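Local coordinates for protein nucleocapsid (Crimean-congo hemorrhagic fever virus, PDB 4AKL) that binds single- and double-stranded RNA, probably takes part in packaging the viral genome, and displays sequence-non-specific double-stranded DNA endonuclease activity, at residues I77-W82 against N142-A147; D305-S310 against G389-T394. All blocks are in the same frame, centred on the assembly; numbering follows the deposited sequence.

Contact 1: residues I77-W82 against N142-A147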
loop_
_atom_site.group_PDB
_atom_site.type_symbol
_atom_site.label_atom_id
_atom_site.label_comp_id
_atom_site.label_asym_id
_atom_site.label_seq_id
_atom_site.Cartn_x
_atom_site.Cartn_y
_atom_site.Cartn_z
ATOM N N ILE A 77 13.852 13.989 5.644
ATOM C CA ILE A 77 15.211 13.870 5.067
ATOM C C ILE A 77 15.932 12.568 5.330
ATOM O O ILE A 77 16.521 11.959 4.402
ATOM C CB ILE A 77 16.102 14.994 5.518
ATOM C CG1 ILE A 77 15.574 16.318 4.952
ATOM C CG2 ILE A 77 17.506 14.765 5.011
ATOM C CD1 ILE A 77 15.544 16.389 3.380
ATOM N N TYR A 78 15.872 12.125 6.568
ATOM C CA TYR A 78 16.639 10.938 6.993
ATOM C C TYR A 78 16.194 9.731 6.208
ATOM O O TYR A 78 17.008 9.014 5.646
ATOM C CB TYR A 78 16.444 10.670 8.487
ATOM C CG TYR A 78 17.260 9.520 9.014
ATOM C CD1 TYR A 78 18.533 9.720 9.461
ATOM C CD2 TYR A 78 16.744 8.205 9.050
ATOM C CE1 TYR A 78 19.294 8.688 9.948
ATOM C CE2 TYR A 78 17.520 7.134 9.539
ATOM C CZ TYR A 78 18.782 7.386 9.981
ATOM O OH TYR A 78 19.564 6.372 10.473
ATOM N N GLU A 79 14.892 9.526 6.148
ATOM C CA GLU A 79 14.369 8.313 5.533
ATOM C C GLU A 79 14.440 8.392 4.018
ATOM O O GLU A 79 14.749 7.377 3.380
ATOM C CB GLU A 79 12.959 8.019 6.020
ATOM C CG GLU A 79 12.910 7.602 7.463
ATOM C CD GLU A 79 13.022 8.756 8.503
ATOM O OE1 GLU A 79 12.792 9.933 8.143
ATOM O OE2 GLU A 79 13.339 8.447 9.703
ATOM N N CYS A 80 14.182 9.592 3.449
ATOM C CA CYS A 80 14.320 9.806 1.999
ATOM C C CYS A 80 15.774 9.565 1.594
ATOM O O CYS A 80 16.045 8.899 0.585
ATOM C CB CYS A 80 13.881 11.229 1.606
ATOM S SG CYS A 80 12.119 11.544 1.811
ATOM N N ALA A 81 16.718 10.086 2.378
ATOM C CA ALA A 81 18.137 9.846 2.067
ATOM C C ALA A 81 18.449 8.349 2.162
ATOM O O ALA A 81 19.160 7.799 1.314
ATOM C CB ALA A 81 19.022 10.628 2.946
ATOM N N TRP A 82 17.935 7.681 3.188
ATOM C CA TRP A 82 18.147 6.239 3.311
ATOM C C TRP A 82 17.573 5.461 2.093
ATOM O O TRP A 82 18.228 4.555 1.556
ATOM C CB TRP A 82 17.524 5.741 4.616
ATOM C CG TRP A 82 17.519 4.230 4.831
ATOM C CD1 TRP A 82 16.426 3.417 4.796
ATOM C CD2 TRP A 82 18.639 3.378 5.141
ATOM N NE1 TRP A 82 16.774 2.127 5.058
ATOM C CE2 TRP A 82 18.128 2.058 5.277
ATOM C CE3 TRP A 82 20.021 3.597 5.322
ATOM C CZ2 TRP A 82 18.953 0.951 5.560
ATOM C CZ3 TRP A 82 20.836 2.512 5.613
ATOM C CH2 TRP A 82 20.301 1.203 5.732
ATOM N N ASN A 142 14.507 2.067 11.555
ATOM C CA ASN A 142 13.797 2.812 12.616
ATOM C C ASN A 142 12.297 2.579 12.432
ATOM O O ASN A 142 11.884 1.899 11.472
ATOM C CB ASN A 142 14.149 4.332 12.657
ATOM C CG ASN A 142 13.823 5.108 11.332
ATOM O OD1 ASN A 142 13.011 4.681 10.445
ATOM N ND2 ASN A 142 14.456 6.284 11.213
ATOM N N ALA A 143 11.484 3.131 13.333
ATOM C CA ALA A 143 10.026 2.953 13.267
ATOM C C ALA A 143 9.440 3.559 11.994
ATOM O O ALA A 143 8.480 3.047 11.468
ATOM C CB ALA A 143 9.343 3.549 14.494
ATOM N N ASN A 144 10.028 4.651 11.501
ATOM C CA ASN A 144 9.562 5.301 10.241
ATOM C C ASN A 144 9.743 4.406 9.024
ATOM O O ASN A 144 9.105 4.625 8.035
ATOM C CB ASN A 144 10.300 6.633 10.004
ATOM C CG ASN A 144 9.915 7.740 11.024
ATOM O OD1 ASN A 144 8.822 7.709 11.664
ATOM N ND2 ASN A 144 10.811 8.754 11.152
ATOM N N THR A 145 10.621 3.393 9.100
ATOM C CA THR A 145 10.890 2.488 7.973
ATOM C C THR A 145 10.443 1.054 8.259
ATOM O O THR A 145 10.962 0.111 7.656
ATOM C CB THR A 145 12.386 2.547 7.619
ATOM O OG1 THR A 145 13.187 2.325 8.811
ATOM C CG2 THR A 145 12.734 3.935 6.942
ATOM N N ALA A 146 9.493 0.899 9.179
ATOM C CA ALA A 146 9.010 -0.409 9.632
ATOM C C ALA A 146 7.758 -0.841 8.928
ATOM O O ALA A 146 7.055 -0.020 8.322
ATOM C CB ALA A 146 8.747 -0.406 11.213
ATOM N N ALA A 147 7.497 -2.153 9.004
ATOM C CA ALA A 147 6.195 -2.727 8.641
ATOM C C ALA A 147 5.332 -2.665 9.881
ATOM O O ALA A 147 5.663 -3.241 10.894
ATOM C CB ALA A 147 6.347 -4.158 8.153
#

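Contact 2: residues D305-S310 against G389-T394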
loop_
_atom_site.group_PDB
_atom_site.type_symbol
_atom_site.label_atom_id
_atom_site.label_comp_id
_atom_site.label_asym_id
_atom_site.label_seq_id
_atom_site.Cartn_x
_atom_site.Cartn_y
_atom_site.Cartn_z
ATOM N N ASP A 305 2.593 -0.334 -1.386
ATOM C CA ASP A 305 3.768 -0.154 -0.632
ATOM C C ASP A 305 4.644 0.782 -1.447
ATOM O O ASP A 305 5.224 0.390 -2.485
ATOM C CB ASP A 305 4.476 -1.486 -0.381
ATOM C CG ASP A 305 5.711 -1.321 0.505
ATOM O OD1 ASP A 305 6.293 -0.225 0.480
ATOM O OD2 ASP A 305 6.086 -2.292 1.234
ATOM N N THR A 306 4.748 2.009 -0.973
ATOM C CA THR A 306 5.318 3.100 -1.726
ATOM C C THR A 306 6.757 2.853 -2.114
ATOM O O THR A 306 7.129 3.031 -3.257
ATOM C CB THR A 306 5.156 4.441 -0.950
ATOM O OG1 THR A 306 3.766 4.721 -0.833
ATOM C CG2 THR A 306 5.848 5.665 -1.639
ATOM N N VAL A 307 7.564 2.422 -1.178
ATOM C CA VAL A 307 8.928 2.228 -1.493
ATOM C C VAL A 307 9.139 0.966 -2.366
ATOM O O VAL A 307 9.925 0.998 -3.312
ATOM C CB VAL A 307 9.822 2.271 -0.220
ATOM C CG1 VAL A 307 9.634 1.043 0.635
ATOM C CG2 VAL A 307 11.310 2.429 -0.652
ATOM N N PHE A 308 8.409 -0.108 -2.069
ATOM C CA PHE A 308 8.540 -1.341 -2.839
ATOM C C PHE A 308 8.161 -1.143 -4.289
ATOM O O PHE A 308 8.915 -1.527 -5.218
ATOM C CB PHE A 308 7.714 -2.473 -2.215
ATOM C CG PHE A 308 7.811 -3.773 -2.953
ATOM C CD1 PHE A 308 9.023 -4.460 -3.033
ATOM C CD2 PHE A 308 6.724 -4.298 -3.602
ATOM C CE1 PHE A 308 9.128 -5.626 -3.700
ATOM C CE2 PHE A 308 6.802 -5.448 -4.275
ATOM C CZ PHE A 308 8.003 -6.151 -4.340
ATOM N N SER A 309 6.964 -0.570 -4.487
ATOM C CA SER A 309 6.465 -0.322 -5.807
ATOM C C SER A 309 7.409 0.643 -6.497
ATOM O O SER A 309 7.716 0.461 -7.642
ATOM C CB SER A 309 5.009 0.204 -5.776
ATOM O OG SER A 309 4.034 -0.827 -5.652
ATOM N N SER A 310 7.916 1.647 -5.801
ATOM C CA SER A 310 8.833 2.543 -6.466
ATOM C C SER A 310 10.114 1.861 -7.005
ATOM O O SER A 310 10.581 2.211 -8.105
ATOM C CB SER A 310 9.140 3.779 -5.594
ATOM O OG SER A 310 7.935 4.618 -5.507
ATOM N N GLY A 389 8.458 9.983 -6.489
ATOM C CA GLY A 389 8.981 11.291 -6.144
ATOM C C GLY A 389 9.268 11.417 -4.628
ATOM O O GLY A 389 10.273 11.967 -4.250
ATOM N N VAL A 390 8.392 10.929 -3.769
ATOM C CA VAL A 390 8.700 11.007 -2.343
ATOM C C VAL A 390 9.902 10.114 -1.957
ATOM O O VAL A 390 10.674 10.460 -1.080
ATOM C CB VAL A 390 7.463 10.729 -1.433
ATOM C CG1 VAL A 390 7.049 9.265 -1.494
ATOM C CG2 VAL A 390 7.750 11.153 -0.029
ATOM N N CYS A 391 10.095 8.986 -2.641
ATOM C CA CYS A 391 11.257 8.142 -2.322
ATOM C C CYS A 391 12.623 8.645 -2.794
ATOM O O CYS A 391 13.637 8.515 -2.089
ATOM C CB CYS A 391 11.037 6.770 -2.934
ATOM S SG CYS A 391 9.637 5.829 -2.405
ATOM N N PHE A 392 12.646 9.186 -4.035
ATOM C CA PHE A 392 13.894 9.493 -4.765
ATOM C C PHE A 392 14.035 10.942 -5.216
ATOM O O PHE A 392 15.096 11.315 -5.744
ATOM C CB PHE A 392 13.993 8.658 -6.040
ATOM C CG PHE A 392 13.639 7.196 -5.873
ATOM C CD1 PHE A 392 14.195 6.429 -4.871
ATOM C CD2 PHE A 392 12.783 6.582 -6.758
ATOM C CE1 PHE A 392 13.868 5.099 -4.755
ATOM C CE2 PHE A 392 12.452 5.250 -6.626
ATOM C CZ PHE A 392 12.995 4.532 -5.644
ATOM N N GLY A 393 12.994 11.749 -5.014
ATOM C CA GLY A 393 12.958 13.096 -5.542
ATOM C C GLY A 393 12.899 14.292 -4.636
ATOM O O GLY A 393 12.890 15.387 -5.143
ATOM N N THR A 394 12.861 14.106 -3.318
ATOM C CA THR A 394 12.887 15.248 -2.399
ATOM C C THR A 394 14.306 15.694 -2.187
ATOM O O THR A 394 14.557 16.850 -1.793
ATOM C CB THR A 394 12.256 14.925 -1.061
ATOM O OG1 THR A 394 13.082 13.985 -0.335
ATOM C CG2 THR A 394 10.820 14.376 -1.238
#

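Contact 1: residues I77-W82 against N142-A147
The carboxylate of E79 meets two asparagine amides from different directions: N142 approaches OE2 along its anti lone pair, while N144 comes from above the carboxylate plane, 69° out of it. The Y78 and W82 rings are met only obliquely by this loop; F17 lies edge-to-face with Y78, and F139 meets W82. The contact fastens a helix to a turn-rich loop in the helical nairovirus nucleocapsid fold. In the loop, T145 N returns to N142 O, a turn that brings both amides to the same glutamate. N142 ND2 to E79 OE2 and N144 ND2 to E79 OE2 are both 2.9 Å. The N144 bond is nearly straight and lies in its amide plane, whereas that of N142 is tilted and bent to 145°. Asparagine suits both places because a short side chain can offer a neutral N-H to a buried charge. E79 bends at chi2 (78°), which brings OE2 to the loop; its other oxygen, OE1, bonds to S33, so each oxygen has at least one polar partner, which probably helps stabilise the buried charge. N142 ND2 also touches the Y78 ring, whose hydroxyl is hydrogen-bonded to N14. Beneath the polar grip, the T145 methyl CG2 rests on the aliphatic part of the glutamate, 3.7 Å from E79 CG.

Contact 2: residues D305-S310 against G389-T394
Two helix ends pack here inside the predominantly helical nucleocapsid fold: the first turn of helix 306-316 lies against the last turn of helix 385-392, close enough for V307 CA and C391 CA to be 6.4 Å apart. The cysteine thiol is the central piece. With SG anti to the carbonyl carbon (chi1 -61°), C391 reaches into a shallow notch lined by T306, V307 and S310, its SG lying 3.8 Å from V307 CA and 3.7 Å from S310 OG. Small side chains suit this notch, since they let the sulfur come down almost to the backbone. On one flank the T306 side chain crosses that of V390 at about a right angle, T306 CG2 lying 3.8 Å from V390 CG1. The other branch, OG1, is hydrogen-bonded to E387 on the same helix as V390, so threonine serves the interface with both a methyl and a hydroxyl. On the other flank F392 brings CE2 to within 3.8 Å of S310 CB, and S310 O lies in plane at the ring edge. One face of this ring is covered by C391 CB, 3.7 Å above its centre, while F324 and Y311 meet it edge-to-face. S310 OG turns back to T306 O at 2.9 Å, a carbonyl that also accepts from S310 N, so the buried hydroxyl is satisfied within its own helix. D305 caps that helix through a weak bond from F308 N to OD1. An N-cap aspartate and a serine bonded to the carbonyl four residues earlier are familiar helix features, here within close helix-helix packing.

In the fold
After the first three helices (10-24, 45-52, 56-71), the chain reaches helix 77-83, and contact 1 closes a mostly helical loop by bringing 142-147 back onto it. The chain then runs through several further helices, passing the DEVD motif D266-D269 just before helix 270-292, before 305-310 opens contact 2, which 389-394 closes. The two loops therefore follow in series, neither nested nor crossed. In space they adjoin, with centres about 11 Å apart: C80 packs its SG 3.4 Å from T394 OG1, joining helix 77-83 to the loop just after helix 385-392. N468, near the C terminus, bonds to both A146 and D305, so the chain's end ties the two contacts together.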